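Side-chain contacts in thioesterase (Streptomyces coelicolor, PDB 3QMW), which acts as the thioesterase RedJ of the prodiginine biosynthetic pathway, an alpha/beta hydrolase that probably cleaves thioester-linked intermediates: residues G107-Y112 and E189-H194; H128-G133 and A253-E258; M218-R223 and F230-L235. All blocks are in the same frame, centred on the assembly; numbering follows the deposited sequence.

Contact 1 of 3, residues G107-Y112 and E189-H194; sequences GALLAY and ERYDWH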
loop_
_atom_site.group_PDB
_atom_site.type_symbol
_atom_site.label_atom_id
_atom_site.label_comp_id
_atom_site.label_asym_id
_atom_site.label_seq_id
_atom_site.Cartn_x
_atom_site.Cartn_y
_atom_site.Cartn_z
ATOM N N GLY D 107 -18.400 4.114 11.277
ATOM C CA GLY D 107 -18.042 4.863 10.071
ATOM C C GLY D 107 -18.499 4.212 8.773
ATOM O O GLY D 107 -18.809 4.899 7.810
ATOM N N ALA D 108 -18.518 2.884 8.737
ATOM C CA ALA D 108 -19.006 2.136 7.576
ATOM C C ALA D 108 -20.500 2.362 7.369
ATOM O O ALA D 108 -20.943 2.757 6.283
ATOM C CB ALA D 108 -18.751 0.662 7.766
ATOM N N LEU D 109 -21.270 2.096 8.421
ATOM C CA LEU D 109 -22.715 2.322 8.410
ATOM C C LEU D 109 -22.999 3.766 8.023
ATOM O O LEU D 109 -23.848 4.021 7.179
ATOM C CB LEU D 109 -23.333 1.977 9.783
ATOM C CG LEU D 109 -24.871 1.990 9.921
ATOM C CD1 LEU D 109 -25.577 1.393 8.709
ATOM C CD2 LEU D 109 -25.305 1.279 11.184
ATOM N N LEU D 110 -22.238 4.692 8.610
ATOM C CA LEU D 110 -22.388 6.125 8.338
ATOM C C LEU D 110 -22.009 6.465 6.907
ATOM O O LEU D 110 -22.672 7.287 6.282
ATOM C CB LEU D 110 -21.567 6.959 9.327
ATOM C CG LEU D 110 -21.309 8.444 9.014
ATOM C CD1 LEU D 110 -22.535 9.193 8.494
ATOM C CD2 LEU D 110 -20.774 9.113 10.258
ATOM N N ALA D 111 -20.950 5.831 6.403
ATOM C CA ALA D 111 -20.502 6.015 5.017
ATOM C C ALA D 111 -21.613 5.690 4.008
ATOM O O ALA D 111 -21.936 6.495 3.123
ATOM C CB ALA D 111 -19.295 5.136 4.749
ATOM N N TYR D 112 -22.188 4.500 4.167
ATOM C CA TYR D 112 -23.289 4.019 3.336
ATOM C C TYR D 112 -24.461 5.006 3.332
ATOM O O TYR D 112 -24.935 5.421 2.271
ATOM C CB TYR D 112 -23.711 2.629 3.842
ATOM C CG TYR D 112 -25.016 2.089 3.305
ATOM C CD1 TYR D 112 -25.252 1.993 1.935
ATOM C CD2 TYR D 112 -26.008 1.638 4.175
ATOM C CE1 TYR D 112 -26.454 1.479 1.446
ATOM C CE2 TYR D 112 -27.201 1.128 3.700
ATOM C CZ TYR D 112 -27.418 1.049 2.338
ATOM O OH TYR D 112 -28.609 0.547 1.878
ATOM N N GLU D 189 -27.578 1.406 16.861
ATOM C CA GLU D 189 -28.414 0.388 17.500
ATOM C C GLU D 189 -29.900 0.752 17.504
ATOM O O GLU D 189 -30.755 -0.118 17.679
ATOM C CB GLU D 189 -27.893 0.150 18.913
ATOM C CG GLU D 189 -26.408 -0.261 18.932
ATOM C CD GLU D 189 -25.795 -0.286 20.328
ATOM O OE1 GLU D 189 -26.287 0.429 21.222
ATOM O OE2 GLU D 189 -24.812 -1.030 20.539
ATOM N N ARG D 190 -30.181 2.043 17.329
ATOM C CA ARG D 190 -31.526 2.574 17.089
ATOM C C ARG D 190 -31.772 2.693 15.588
ATOM O O ARG D 190 -32.845 3.107 15.152
ATOM C CB ARG D 190 -31.680 3.970 17.715
ATOM C CG ARG D 190 -31.316 4.075 19.200
ATOM C CD ARG D 190 -32.246 3.275 20.101
ATOM N NE ARG D 190 -33.635 3.724 20.002
ATOM C CZ ARG D 190 -34.670 3.124 20.591
ATOM N NH1 ARG D 190 -34.494 2.038 21.347
ATOM N NH2 ARG D 190 -35.896 3.616 20.427
ATOM N N TYR D 191 -30.749 2.378 14.801
ATOM C CA TYR D 191 -30.872 2.302 13.351
ATOM C C TYR D 191 -31.584 1.011 13.017
ATOM O O TYR D 191 -31.270 -0.039 13.583
ATOM C CB TYR D 191 -29.474 2.303 12.724
ATOM C CG TYR D 191 -29.406 2.174 11.214
ATOM C CD1 TYR D 191 -29.494 3.297 10.396
ATOM C CD2 TYR D 191 -29.197 0.935 10.610
ATOM C CE1 TYR D 191 -29.411 3.189 9.023
ATOM C CE2 TYR D 191 -29.111 0.813 9.235
ATOM C CZ TYR D 191 -29.218 1.943 8.447
ATOM O OH TYR D 191 -29.123 1.814 7.084
ATOM N N ASP D 192 -32.565 1.094 12.126
ATOM C CA ASP D 192 -33.095 -0.100 11.475
ATOM C C ASP D 192 -33.239 0.216 9.997
ATOM O O ASP D 192 -33.724 1.282 9.630
ATOM C CB ASP D 192 -34.422 -0.566 12.093
ATOM C CG ASP D 192 -34.556 -2.091 12.108
ATOM O OD1 ASP D 192 -33.767 -2.756 12.808
ATOM O OD2 ASP D 192 -35.458 -2.631 11.422
ATOM N N TRP D 193 -32.798 -0.714 9.158
ATOM C CA TRP D 193 -32.624 -0.438 7.740
ATOM C C TRP D 193 -33.954 -0.311 6.982
ATOM O O TRP D 193 -34.602 -1.311 6.683
ATOM C CB TRP D 193 -31.726 -1.504 7.107
ATOM C CG TRP D 193 -31.516 -1.329 5.649
ATOM C CD1 TRP D 193 -30.790 -0.355 5.034
ATOM C CD2 TRP D 193 -32.046 -2.156 4.611
ATOM N NE1 TRP D 193 -30.833 -0.523 3.667
ATOM C CE2 TRP D 193 -31.602 -1.620 3.382
ATOM C CE3 TRP D 193 -32.857 -3.299 4.600
ATOM C CZ2 TRP D 193 -31.937 -2.191 2.151
ATOM C CZ3 TRP D 193 -33.191 -3.867 3.373
ATOM C CH2 TRP D 193 -32.730 -3.313 2.166
ATOM N N HIS D 194 -34.339 0.942 6.712
ATOM C CA HIS D 194 -35.379 1.293 5.739
ATOM C C HIS D 194 -35.028 0.669 4.393
ATOM O O HIS D 194 -34.051 1.086 3.767
ATOM C CB HIS D 194 -35.447 2.826 5.532
ATOM C CG HIS D 194 -36.250 3.558 6.568
ATOM N ND1 HIS D 194 -35.675 4.163 7.667
ATOM C CD2 HIS D 194 -37.580 3.811 6.654
ATOM C CE1 HIS D 194 -36.616 4.745 8.392
ATOM N NE2 HIS D 194 -37.781 4.543 7.801
#
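L109 and Y112, about one turn apart on helix 106-120, meet Y191 and W193 of the loop that leads from helix 178-189 to strand 203-208. In this alpha/beta hydrolase fold G107 ends a GxSxG sequence, a pattern consistent with the nucleophile elbow, so the contact ties the helix that follows the probable elbow to an irregular loop. The apolar part centres on L109. Its CD1 methyl sits over one face of the Y191 ring, displaced toward the rim, with CD1 of L109 3.6 Å from CE2 of Y191. This is a CH-pi contact, the methyl standing 26° off the ring normal. The second methyl, CD2, lies farther down the same side of the ring, 3.9 Å from CD2 of Y191. With CG of Y191 anti to its own backbone N (chi1 178°), the ring extends from the loop to L109 and on toward Y112, whose side chain it crosses at about a right angle. There CE2 of Y112 comes within 4.0 Å of OH of Y191, an oxygen held by a hydrogen bond with OE2 of E113. W193 also crosses Y112 roughly perpendicularly, its CD1 lying 4.1 Å from CE2 of Y112. Y225 adds a further ring, edge-to-face with W193 and steeply inclined to Y112. The polar part is one hydrogen bond, in which the indole N-H donates to the phenol oxygen. A phenylalanine in place of Y112 would probably leave this N-H without its acceptor and the indole less firmly fixed in rotation. NE1 of W193 lies 3.0 Å from OH of Y112, near the phenol ring plane, while that oxygen is tilted 21° out of the indole plane.

Contact 2 of 3, residues H128-G133 and A253-E258; sequences HLFVSG and AHLGTE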
loop_
_atom_site.group_PDB
_atom_site.type_symbol
_atom_site.label_atom_id
_atom_site.label_comp_id
_atom_site.label_asym_id
_atom_site.label_seq_id
_atom_site.Cartn_x
_atom_site.Cartn_y
_atom_site.Cartn_z
ATOM N N HIS D 128 -15.742 4.962 -5.317
ATOM C CA HIS D 128 -15.634 3.698 -4.597
ATOM C C HIS D 128 -16.209 3.837 -3.199
ATOM O O HIS D 128 -16.322 4.937 -2.680
ATOM C CB HIS D 128 -14.162 3.275 -4.512
ATOM C CG HIS D 128 -13.950 1.805 -4.667
ATOM N ND1 HIS D 128 -13.527 1.243 -5.848
ATOM C CD2 HIS D 128 -14.130 0.777 -3.802
ATOM C CE1 HIS D 128 -13.445 -0.068 -5.703
ATOM N NE2 HIS D 128 -13.806 -0.376 -4.472
ATOM N N LEU D 129 -16.592 2.713 -2.608
ATOM C CA LEU D 129 -17.036 2.667 -1.224
ATOM C C LEU D 129 -16.272 1.587 -0.463
ATOM O O LEU D 129 -16.377 0.409 -0.781
ATOM C CB LEU D 129 -18.550 2.394 -1.149
ATOM C CG LEU D 129 -19.156 2.142 0.242
ATOM C CD1 LEU D 129 -18.971 3.350 1.142
ATOM C CD2 LEU D 129 -20.619 1.793 0.125
ATOM N N PHE D 130 -15.516 2.002 0.552
ATOM C CA PHE D 130 -14.771 1.080 1.409
ATOM C C PHE D 130 -15.377 1.032 2.799
ATOM O O PHE D 130 -15.672 2.070 3.393
ATOM C CB PHE D 130 -13.316 1.526 1.525
ATOM C CG PHE D 130 -12.671 1.808 0.215
ATOM C CD1 PHE D 130 -12.099 0.779 -0.526
ATOM C CD2 PHE D 130 -12.633 3.094 -0.285
ATOM C CE1 PHE D 130 -11.501 1.037 -1.736
ATOM C CE2 PHE D 130 -12.031 3.363 -1.500
ATOM C CZ PHE D 130 -11.462 2.343 -2.224
ATOM N N VAL D 131 -15.551 -0.175 3.318
ATOM C CA VAL D 131 -16.082 -0.356 4.657
ATOM C C VAL D 131 -15.329 -1.476 5.347
ATOM O O VAL D 131 -15.274 -2.586 4.832
ATOM C CB VAL D 131 -17.611 -0.692 4.653
ATOM C CG1 VAL D 131 -18.384 0.241 3.726
ATOM C CG2 VAL D 131 -17.863 -2.159 4.286
ATOM N N SER D 132 -14.753 -1.187 6.508
ATOM C CA SER D 132 -14.050 -2.208 7.263
ATOM C C SER D 132 -14.713 -2.440 8.613
ATOM O O SER D 132 -15.359 -1.549 9.148
ATOM C CB SER D 132 -12.583 -1.821 7.442
ATOM O OG SER D 132 -12.456 -0.551 8.045
ATOM N N GLY D 133 -14.563 -3.656 9.135
ATOM C CA GLY D 133 -15.104 -4.035 10.432
ATOM C C GLY D 133 -16.568 -3.692 10.646
ATOM O O GLY D 133 -16.966 -3.358 11.757
ATOM N N ALA D 253 -2.835 -0.662 1.778
ATOM C CA ALA D 253 -2.223 -1.090 0.527
ATOM C C ALA D 253 -3.319 -1.485 -0.445
ATOM O O ALA D 253 -3.273 -1.114 -1.619
ATOM C CB ALA D 253 -1.268 -2.241 0.771
ATOM N N HIS D 254 -4.317 -2.216 0.047
ATOM C CA HIS D 254 -5.530 -2.475 -0.744
ATOM C C HIS D 254 -6.203 -1.181 -1.224
ATOM O O HIS D 254 -6.572 -1.070 -2.385
ATOM C CB HIS D 254 -6.514 -3.341 0.036
ATOM C CG HIS D 254 -6.103 -4.775 0.124
ATOM N ND1 HIS D 254 -6.126 -5.624 -0.965
ATOM C CD2 HIS D 254 -5.655 -5.514 1.166
ATOM C CE1 HIS D 254 -5.710 -6.824 -0.595
ATOM N NE2 HIS D 254 -5.418 -6.786 0.694
ATOM N N LEU D 255 -6.340 -0.192 -0.352
ATOM C CA LEU D 255 -6.908 1.093 -0.754
ATOM C C LEU D 255 -6.108 1.687 -1.901
ATOM O O LEU D 255 -6.669 2.188 -2.872
ATOM C CB LEU D 255 -6.945 2.071 0.426
ATOM C CG LEU D 255 -7.925 1.714 1.564
ATOM C CD1 LEU D 255 -7.769 2.658 2.758
ATOM C CD2 LEU D 255 -9.368 1.696 1.086
ATOM N N GLY D 256 -4.788 1.595 -1.796
ATOM C CA GLY D 256 -3.898 2.117 -2.821
ATOM C C GLY D 256 -4.053 1.485 -4.191
ATOM O O GLY D 256 -3.781 2.150 -5.203
ATOM N N THR D 257 -4.491 0.221 -4.232
ATOM C CA THR D 257 -4.690 -0.501 -5.499
ATOM C C THR D 257 -5.971 -0.130 -6.233
ATOM O O THR D 257 -5.979 -0.105 -7.465
ATOM C CB THR D 257 -4.677 -2.046 -5.325
ATOM O OG1 THR D 257 -5.596 -2.448 -4.297
ATOM C CG2 THR D 257 -3.283 -2.536 -4.980
ATOM N N GLU D 258 -7.048 0.139 -5.497
ATOM C CA GLU D 258 -8.349 0.482 -6.114
ATOM C C GLU D 258 -8.556 1.994 -6.339
ATOM O O GLU D 258 -9.348 2.387 -7.193
ATOM C CB GLU D 258 -9.514 -0.115 -5.303
ATOM C CG GLU D 258 -9.846 -1.564 -5.674
ATOM C CD GLU D 258 -10.338 -2.386 -4.490
ATOM O OE1 GLU D 258 -11.227 -1.903 -3.752
ATOM O OE2 GLU D 258 -9.836 -3.522 -4.294
#
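H128 and F130 lie opposite E258 and L255, and the two segments run in roughly opposite directions. The two nearest CA pairs are H128 with E258, 8.1 Å apart, and F130 with L255, 8.2 Å; the last turn of helix 246-258 packs here against strand 129-132 and the residue before it, in the parallel sheet of the alpha/beta hydrolase fold. F130 is the apolar centre. L255 has CG anti to its carbonyl carbon (chi1 -68°), which carries CD2 over one face of the phenyl ring in a close CH-pi contact, with CD2 of L255 3.3 Å from CD1 of F130. CD2 of H128 lies over the opposite face, and both atoms are set toward the rim of the ring. At the ring edge, OE1 of E258 is 3.6 Å from CE1 of F130, the carboxylate turned only 19° from the phenyl plane. The same oxygen approaches NE2 of H128 at 3.1 Å, but the angle is poor for a hydrogen bond; both atoms instead bond to OG1 of T204 on the neighbouring strand 203-208. Farther out on the helix, OG1 of T257 donates to O of H254 at 2.6 Å, and O of T257 accepts from NH1 of R250 of the second subunit. The helix thus meets the sheet on one side and the other subunit on another. The threonine hydroxyl links histidine and glutamate where they cannot pair well directly; the carboxylate, which also has a long, weak ion pair with R233, may somewhat favour a protonated imidazole.

Contact 3 of 3, residues M218-R223 and F230-L235; sequences MVEAWR and FLRRHL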
loop_
_atom_site.group_PDB
_atom_site.type_symbol
_atom_site.label_atom_id
_atom_site.label_comp_id
_atom_site.label_asym_id
_atom_site.label_seq_id
_atom_site.Cartn_x
_atom_site.Cartn_y
_atom_site.Cartn_z
ATOM N N MET D 218 -21.215 -11.702 7.807
ATOM C CA MET D 218 -21.804 -10.376 8.027
ATOM C C MET D 218 -21.297 -9.381 6.993
ATOM O O MET D 218 -22.058 -8.569 6.470
ATOM C CB MET D 218 -21.480 -9.839 9.430
ATOM C CG MET D 218 -22.220 -10.525 10.566
ATOM S SD MET D 218 -21.594 -10.073 12.208
ATOM C CE MET D 218 -22.554 -11.186 13.239
ATOM N N VAL D 219 -20.003 -9.449 6.709
ATOM C CA VAL D 219 -19.383 -8.556 5.738
ATOM C C VAL D 219 -19.774 -8.978 4.328
ATOM O O VAL D 219 -19.967 -8.137 3.451
ATOM C CB VAL D 219 -17.851 -8.539 5.884
ATOM C CG1 VAL D 219 -17.231 -7.497 4.947
ATOM C CG2 VAL D 219 -17.471 -8.253 7.335
ATOM N N GLU D 220 -19.901 -10.283 4.118
ATOM C CA GLU D 220 -20.422 -10.807 2.865
ATOM C C GLU D 220 -21.793 -10.219 2.558
ATOM O O GLU D 220 -22.112 -9.970 1.400
ATOM C CB GLU D 220 -20.525 -12.333 2.923
ATOM C CG GLU D 220 -20.956 -13.013 1.596
ATOM C CD GLU D 220 -19.909 -12.902 0.491
ATOM O OE1 GLU D 220 -18.696 -12.862 0.806
ATOM O OE2 GLU D 220 -20.297 -12.864 -0.696
ATOM N N ALA D 221 -22.595 -9.990 3.597
ATOM C CA ALA D 221 -23.964 -9.470 3.446
ATOM C C ALA D 221 -24.078 -8.085 2.775
ATOM O O ALA D 221 -25.173 -7.670 2.414
ATOM C CB ALA D 221 -24.677 -9.470 4.808
ATOM N N TRP D 222 -22.963 -7.379 2.609
ATOM C CA TRP D 222 -22.942 -6.103 1.878
ATOM C C TRP D 222 -23.129 -6.262 0.367
ATOM O O TRP D 222 -23.414 -5.282 -0.328
ATOM C CB TRP D 222 -21.604 -5.377 2.095
ATOM C CG TRP D 222 -21.474 -4.652 3.389
ATOM C CD1 TRP D 222 -20.992 -5.151 4.567
ATOM C CD2 TRP D 222 -21.795 -3.277 3.638
ATOM N NE1 TRP D 222 -21.001 -4.175 5.529
ATOM C CE2 TRP D 222 -21.495 -3.017 4.987
ATOM C CE3 TRP D 222 -22.314 -2.243 2.850
ATOM C CZ2 TRP D 222 -21.701 -1.770 5.568
ATOM C CZ3 TRP D 222 -22.516 -1.002 3.429
ATOM C CH2 TRP D 222 -22.214 -0.778 4.773
ATOM N N ARG D 223 -22.921 -7.477 -0.142
ATOM C CA ARG D 223 -22.826 -7.710 -1.588
ATOM C C ARG D 223 -24.027 -7.147 -2.350
ATOM O O ARG D 223 -23.842 -6.337 -3.271
ATOM C CB ARG D 223 -22.630 -9.209 -1.890
ATOM C CG ARG D 223 -22.615 -9.584 -3.381
ATOM C CD ARG D 223 -22.462 -11.090 -3.574
ATOM N NE ARG D 223 -21.218 -11.588 -2.980
ATOM C CZ ARG D 223 -20.007 -11.480 -3.529
ATOM N NH1 ARG D 223 -19.831 -10.887 -4.709
ATOM N NH2 ARG D 223 -18.954 -11.969 -2.887
ATOM N N PHE D 230 -18.055 -5.861 -6.546
ATOM C CA PHE D 230 -17.890 -6.101 -5.126
ATOM C C PHE D 230 -16.745 -7.058 -4.804
ATOM O O PHE D 230 -16.692 -8.174 -5.326
ATOM C CB PHE D 230 -19.166 -6.665 -4.530
ATOM C CG PHE D 230 -19.092 -6.848 -3.050
ATOM C CD1 PHE D 230 -19.061 -5.742 -2.208
ATOM C CD2 PHE D 230 -19.027 -8.116 -2.494
ATOM C CE1 PHE D 230 -18.992 -5.898 -0.840
ATOM C CE2 PHE D 230 -18.953 -8.286 -1.121
ATOM C CZ PHE D 230 -18.938 -7.176 -0.290
ATOM N N LEU D 231 -15.849 -6.615 -3.922
ATOM C CA LEU D 231 -14.752 -7.432 -3.431
ATOM C C LEU D 231 -14.770 -7.450 -1.916
ATOM O O LEU D 231 -14.885 -6.403 -1.282
ATOM C CB LEU D 231 -13.415 -6.856 -3.885
ATOM C CG LEU D 231 -13.053 -7.010 -5.361
ATOM C CD1 LEU D 231 -11.906 -6.067 -5.711
ATOM C CD2 LEU D 231 -12.702 -8.459 -5.695
ATOM N N ARG D 232 -14.652 -8.635 -1.335
ATOM C CA ARG D 232 -14.410 -8.743 0.086
ATOM C C ARG D 232 -12.974 -9.186 0.301
ATOM O O ARG D 232 -12.646 -10.361 0.113
ATOM C CB ARG D 232 -15.375 -9.724 0.752
ATOM C CG ARG D 232 -15.148 -9.847 2.253
ATOM C CD ARG D 232 -16.284 -10.562 2.940
ATOM N NE ARG D 232 -16.546 -11.869 2.340
ATOM C CZ ARG D 232 -15.810 -12.963 2.534
ATOM N NH1 ARG D 232 -14.743 -12.939 3.326
ATOM N NH2 ARG D 232 -16.150 -14.095 1.929
ATOM N N ARG D 233 -12.120 -8.240 0.683
ATOM C CA ARG D 233 -10.795 -8.574 1.184
ATOM C C ARG D 233 -10.973 -9.081 2.598
ATOM O O ARG D 233 -11.909 -8.693 3.286
ATOM C CB ARG D 233 -9.867 -7.367 1.181
ATOM C CG ARG D 233 -9.793 -6.629 -0.144
ATOM C CD ARG D 233 -9.451 -7.551 -1.294
ATOM N NE ARG D 233 -9.111 -6.787 -2.493
ATOM C CZ ARG D 233 -8.758 -7.321 -3.661
ATOM N NH1 ARG D 233 -8.695 -8.639 -3.808
ATOM N NH2 ARG D 233 -8.470 -6.530 -4.688
ATOM N N HIS D 234 -10.083 -9.967 3.017
ATOM C CA HIS D 234 -10.150 -10.554 4.346
ATOM C C HIS D 234 -8.797 -10.391 5.019
ATOM O O HIS D 234 -7.801 -10.955 4.567
ATOM C CB HIS D 234 -10.527 -12.030 4.271
ATOM C CG HIS D 234 -10.772 -12.652 5.607
ATOM N ND1 HIS D 234 -11.829 -12.287 6.410
ATOM C CD2 HIS D 234 -10.101 -13.615 6.279
ATOM C CE1 HIS D 234 -11.798 -12.998 7.523
ATOM N NE2 HIS D 234 -10.763 -13.815 7.466
ATOM N N LEU D 235 -8.780 -9.614 6.098
ATOM C CA LEU D 235 -7.565 -9.269 6.802
ATOM C C LEU D 235 -7.466 -10.052 8.101
ATOM O O LEU D 235 -8.451 -10.616 8.563
ATOM C CB LEU D 235 -7.563 -7.769 7.083
ATOM C CG LEU D 235 -7.274 -6.936 5.845
ATOM C CD1 LEU D 235 -7.681 -5.508 6.054
ATOM C CD2 LEU D 235 -5.799 -7.042 5.535
#
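E220 and R232 join helix 216-220 to strand 230-235, the second and third elements of a beta-alpha-beta crossover that begins with strand 203-208. E220 is the acceptor of a salt-bridge network with R223 and R232, each gripping a different carboxylate oxygen side-on. R232 approaches with NE 2.8 Å and NH2 3.0 Å from OE1 of E220; the oxygen lies in its guanidinium plane, which stands 80° from the carboxylate. R223 closes a type I turn that starts at E220 and returns to it, placing NE 2.8 Å and NH2 2.7 Å from OE2 of E220. Four N-H groups therefore fix the carboxylate's rotation. Beside the polar network, CG1 of V219 packs 3.8 Å from CD of R232. F230 is anti about chi1 (-176°), which sends its ring under the turn, where CB of W222 lies 4.0 Å from CE1 of F230. The indole itself leads off toward S134, whose O accepts from its NE1. R223 wraps around the phenyl group: its CA is centred over one ring face in a CH-pi contact, and its guanidinium stands nearly perpendicular to the ring, with CD2 of F230 under the guanidinium face, 3.6 Å from NH1 of R223.

Contacts 2 and 3 include strand 129-132 and edge strand 230-235 of one parallel sheet; helix 106-120 of contact 1 packs on strand 129-132, A108 on V131 and A111 on L129. The centres of contacts 2 and 3 are about 11 Å apart, those of 1 and 3 about 16 Å, and those of 1 and 2 about 19 Å. W222 links all three there, packing on Y112 and V131. On the other side, R233 packs beside H254 and makes a long, weak ion pair with E258. Segments of contacts 1 and 2 alternate along the chain, and contact 3 falls between those of contact 2, which bridges most of the C-terminal half and fixes the last helix against an inner strand.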